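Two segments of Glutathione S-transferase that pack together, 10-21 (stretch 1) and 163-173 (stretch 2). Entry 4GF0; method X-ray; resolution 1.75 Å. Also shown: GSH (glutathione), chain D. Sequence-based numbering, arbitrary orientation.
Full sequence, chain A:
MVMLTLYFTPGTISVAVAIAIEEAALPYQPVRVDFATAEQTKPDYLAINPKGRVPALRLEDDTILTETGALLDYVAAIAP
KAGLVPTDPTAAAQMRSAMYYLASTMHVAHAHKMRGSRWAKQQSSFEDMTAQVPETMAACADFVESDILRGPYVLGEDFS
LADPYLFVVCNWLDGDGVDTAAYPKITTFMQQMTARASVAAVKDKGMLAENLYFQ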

# COMPACT_ATOMS: atom_id res chain seq x y z
N PRO A 10 19.09 -0.61 -6.25
CA PRO A 10 19.61 0.38 -5.29
C PRO A 10 18.80 1.67 -5.35
O PRO A 10 18.37 2.06 -6.44
CB PRO A 10 21.04 0.63 -5.78
CG PRO A 10 21.41 -0.65 -6.50
CD PRO A 10 20.14 -1.09 -7.17
N GLY A 11 18.55 2.29 -4.20
CA GLY A 11 17.88 3.58 -4.17
C GLY A 11 16.37 3.51 -4.31
O GLY A 11 15.70 4.54 -4.32
N THR A 12 15.83 2.30 -4.43
CA THR A 12 14.38 2.13 -4.57
C THR A 12 13.74 1.66 -3.28
O THR A 12 14.42 1.34 -2.29
CB THR A 12 14.01 1.16 -5.72
OG1 THR A 12 14.42 -0.17 -5.39
CG2 THR A 12 14.68 1.59 -7.03
N ILE A 13 12.41 1.58 -3.31
CA ILE A 13 11.64 1.20 -2.13
C ILE A 13 11.92 -0.24 -1.68
O ILE A 13 11.70 -0.58 -0.51
CB ILE A 13 10.12 1.41 -2.36
CG1 ILE A 13 9.37 1.49 -1.03
CG2 ILE A 13 9.55 0.32 -3.29
CD1 ILE A 13 9.88 2.63 -0.13
N SER A 14 12.42 -1.07 -2.59
CA SER A 14 12.80 -2.45 -2.25
C SER A 14 13.81 -2.49 -1.11
O SER A 14 13.90 -3.49 -0.39
CB SER A 14 13.40 -3.16 -3.47
OG SER A 14 14.48 -2.43 -4.03
N VAL A 15 14.59 -1.42 -0.95
CA VAL A 15 15.61 -1.39 0.09
C VAL A 15 14.99 -1.42 1.49
O VAL A 15 15.61 -1.90 2.44
CB VAL A 15 16.57 -0.18 -0.09
CG1 VAL A 15 17.66 -0.18 0.96
CG2 VAL A 15 17.21 -0.22 -1.49
N ALA A 16 13.75 -0.95 1.61
CA ALA A 16 13.05 -1.00 2.90
C ALA A 16 12.91 -2.44 3.37
O ALA A 16 13.02 -2.73 4.56
CB ALA A 16 11.67 -0.34 2.80
N VAL A 17 12.67 -3.35 2.43
CA VAL A 17 12.50 -4.75 2.80
C VAL A 17 13.84 -5.32 3.24
O VAL A 17 13.92 -6.06 4.22
CB VAL A 17 11.88 -5.55 1.63
CG1 VAL A 17 11.70 -7.03 2.03
CG2 VAL A 17 10.53 -4.95 1.23
N ALA A 18 14.91 -4.96 2.53
CA ALA A 18 16.24 -5.43 2.92
C ALA A 18 16.59 -4.98 4.34
O ALA A 18 17.11 -5.76 5.14
CB ALA A 18 17.28 -4.93 1.94
N ILE A 19 16.27 -3.73 4.64
CA ILE A 19 16.52 -3.21 5.98
C ILE A 19 15.78 -4.03 7.03
O ILE A 19 16.34 -4.38 8.06
CB ILE A 19 16.12 -1.74 6.06
CG1 ILE A 19 17.10 -0.92 5.22
CG2 ILE A 19 16.15 -1.24 7.53
CD1 ILE A 19 16.66 0.54 4.98
N ALA A 20 14.52 -4.36 6.76
CA ALA A 20 13.74 -5.16 7.70
C ALA A 20 14.33 -6.56 7.88
O ALA A 20 14.35 -7.08 9.00
CB ALA A 20 12.29 -5.24 7.27
N ILE A 21 14.80 -7.16 6.79
CA ILE A 21 15.38 -8.49 6.88
C ILE A 21 16.65 -8.44 7.73
O ILE A 21 16.91 -9.34 8.52
CB ILE A 21 15.69 -9.09 5.49
CG1 ILE A 21 14.38 -9.25 4.71
CG2 ILE A 21 16.32 -10.47 5.66
CD1 ILE A 21 14.56 -9.64 3.24
N ASP A 163 9.36 2.28 10.03
CA ASP A 163 10.61 3.02 9.97
C ASP A 163 11.49 2.75 8.74
O ASP A 163 11.93 3.70 8.09
CB ASP A 163 11.37 2.89 11.29
CG ASP A 163 10.58 3.45 12.45
OD1 ASP A 163 10.23 4.65 12.38
OD2 ASP A 163 10.29 2.69 13.41
N PRO A 164 11.73 1.47 8.39
CA PRO A 164 12.49 1.27 7.14
C PRO A 164 11.76 1.84 5.94
O PRO A 164 12.38 2.40 5.04
CB PRO A 164 12.52 -0.25 7.00
CG PRO A 164 12.44 -0.74 8.40
CD PRO A 164 11.52 0.20 9.10
N TYR A 165 10.44 1.68 5.93
CA TYR A 165 9.60 2.21 4.87
C TYR A 165 9.76 3.73 4.79
O TYR A 165 10.03 4.27 3.71
CB TYR A 165 8.13 1.82 5.12
CG TYR A 165 7.27 1.67 3.90
CD1 TYR A 165 7.56 2.36 2.72
CD2 TYR A 165 6.15 0.85 3.92
CE1 TYR A 165 6.75 2.22 1.58
CE2 TYR A 165 5.35 0.69 2.80
CZ TYR A 165 5.64 1.38 1.64
OH TYR A 165 4.81 1.21 0.56
N LEU A 166 9.62 4.42 5.92
CA LEU A 166 9.71 5.88 5.93
C LEU A 166 11.10 6.35 5.57
O LEU A 166 11.27 7.33 4.86
CB LEU A 166 9.30 6.44 7.30
CG LEU A 166 9.33 7.96 7.41
CD1 LEU A 166 8.31 8.58 6.47
CD2 LEU A 166 9.07 8.36 8.86
N PHE A 167 12.11 5.63 6.06
CA PHE A 167 13.49 6.01 5.79
C PHE A 167 13.80 6.04 4.29
O PHE A 167 14.37 7.01 3.77
CB PHE A 167 14.44 5.05 6.49
CG PHE A 167 15.88 5.31 6.19
CD1 PHE A 167 16.50 6.45 6.67
CD2 PHE A 167 16.61 4.41 5.43
CE1 PHE A 167 17.86 6.69 6.41
CE2 PHE A 167 17.96 4.65 5.16
CZ PHE A 167 18.58 5.79 5.65
N VAL A 168 13.44 4.98 3.59
CA VAL A 168 13.74 4.92 2.17
C VAL A 168 12.99 5.99 1.39
O VAL A 168 13.53 6.60 0.47
CB VAL A 168 13.50 3.50 1.58
CG1 VAL A 168 13.68 3.53 0.07
CG2 VAL A 168 14.47 2.51 2.22
N VAL A 169 11.75 6.27 1.78
CA VAL A 169 10.99 7.33 1.12
C VAL A 169 11.59 8.71 1.40
O VAL A 169 11.76 9.52 0.49
CB VAL A 169 9.50 7.31 1.52
CG1 VAL A 169 8.76 8.49 0.88
CG2 VAL A 169 8.86 5.98 1.10
N CYS A 170 11.95 8.97 2.66
CA CYS A 170 12.51 10.29 2.99
C CYS A 170 13.88 10.49 2.36
O CYS A 170 14.34 11.62 2.15
CB CYS A 170 12.58 10.49 4.51
SG CYS A 170 10.96 10.74 5.24
N ASN A 171 14.54 9.39 2.03
CA ASN A 171 15.82 9.45 1.36
C ASN A 171 15.70 10.02 -0.06
O ASN A 171 16.69 10.43 -0.66
CB ASN A 171 16.46 8.05 1.33
CG ASN A 171 17.95 8.11 1.22
OD1 ASN A 171 18.63 8.69 2.06
ND2 ASN A 171 18.48 7.50 0.16
N TRP A 172 14.47 10.06 -0.59
CA TRP A 172 14.19 10.64 -1.90
C TRP A 172 14.01 12.16 -1.84
O TRP A 172 14.02 12.82 -2.88
CB TRP A 172 12.91 10.05 -2.50
CG TRP A 172 12.99 8.62 -2.90
CD1 TRP A 172 14.09 7.95 -3.33
CD2 TRP A 172 11.90 7.69 -2.92
NE1 TRP A 172 13.76 6.64 -3.61
CE2 TRP A 172 12.42 6.46 -3.37
CE3 TRP A 172 10.55 7.78 -2.60
CZ2 TRP A 172 11.62 5.31 -3.50
CZ3 TRP A 172 9.75 6.65 -2.74
CH2 TRP A 172 10.29 5.43 -3.18
N LEU A 173 13.80 12.71 -0.65
CA LEU A 173 13.36 14.11 -0.54
C LEU A 173 14.33 15.13 -1.12
O LEU A 173 13.92 16.00 -1.89
CB LEU A 173 13.01 14.47 0.91
CG LEU A 173 11.71 13.86 1.45
CD1 LEU A 173 11.63 14.04 2.97
CD2 LEU A 173 10.49 14.50 0.79
N1 GSH D . 3.36 -0.42 -4.77
CA1 GSH D . 4.66 -0.97 -5.03
C1 GSH D . 5.33 -1.35 -3.74
O11 GSH D . 6.07 -2.37 -3.69
O12 GSH D . 5.16 -0.64 -2.72
CB1 GSH D . 5.54 0.05 -5.72
CG1 GSH D . 6.68 -0.71 -6.39
CD1 GSH D . 7.44 0.24 -7.33
OE1 GSH D . 6.84 1.02 -8.07
N2 GSH D . 8.90 0.21 -7.32
CA2 GSH D . 9.63 1.09 -8.20
C2 GSH D . 9.84 0.35 -9.50
O2 GSH D . 9.94 -0.87 -9.52
CB2 GSH D . 10.95 1.46 -7.62
SG2 GSH D . 10.71 2.47 -6.17
N3 GSH D . 9.92 1.07 -10.77
CA3 GSH D . 10.14 0.31 -11.99
C3 GSH D . 9.32 0.86 -13.13
O31 GSH D . 8.34 1.62 -12.91
O32 GSH D . 9.61 0.54 -14.33
O HOH W 1 15.79 5.86 -1.15

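A single direct hydrogen bond joins the two stretches, whose other direct side-chain contacts are apolar, and it runs from an indole to a loop carbonyl: Trp172 NE1 donates to Gly11 O at 2.9 Å with an N-H...O angle of 172°, so the carbonyl lies near the plane of the ring, at its edge. Gly11 has phi/psi of 80/1, a positive phi that glycine tolerates readily. Water 1 reinforces this end, donating to Val168 O (2.9 Å from the water oxygen) and more weakly to Gly11 O (3.4 Å).

Beyond the loop, helix 14-21 crosses helix 163-170 at 141° between N-to-C directions, with the axes approaching to 8.2 Å. A small residue, Ala16, sits at this close approach, against the compact ring of Pro164. The CA atoms of Ala16 and Pro164 are 4.8 Å apart, and Ala16 O lies 3.5 Å from Pro164 CB. Ala16 points its CB toward the other helix, reaching Tyr165 CA at 3.9 Å; the short methyl fills the space without holding the backbones apart.

Val168 also points toward its partner, and its two methyls divide the work. CG1 meets the loop, 3.3 Å from Thr12 O and 3.9 Å from Ile13 CD1, while CG2 packs at 4.0 Å from both Ala16 CB and Ile19 CD1. Ile19 extends the apolar surface, with CG2 3.8 Å from Pro164 CB and CD1 3.9 Å from Phe167 CD2.

Ile13 loses the most area, 84 of the 483 Å² buried in total. Its CB points sideways, but chi1 t and chi2 p bring CD1 within 3.6 Å of Tyr165 CE1 and 3.7 Å of Val169 CG2. Its backbone N, buried without a hydrogen-bond partner, sits 3.4 Å from GSH SG2, placing the glutathione sulfur beside this junction.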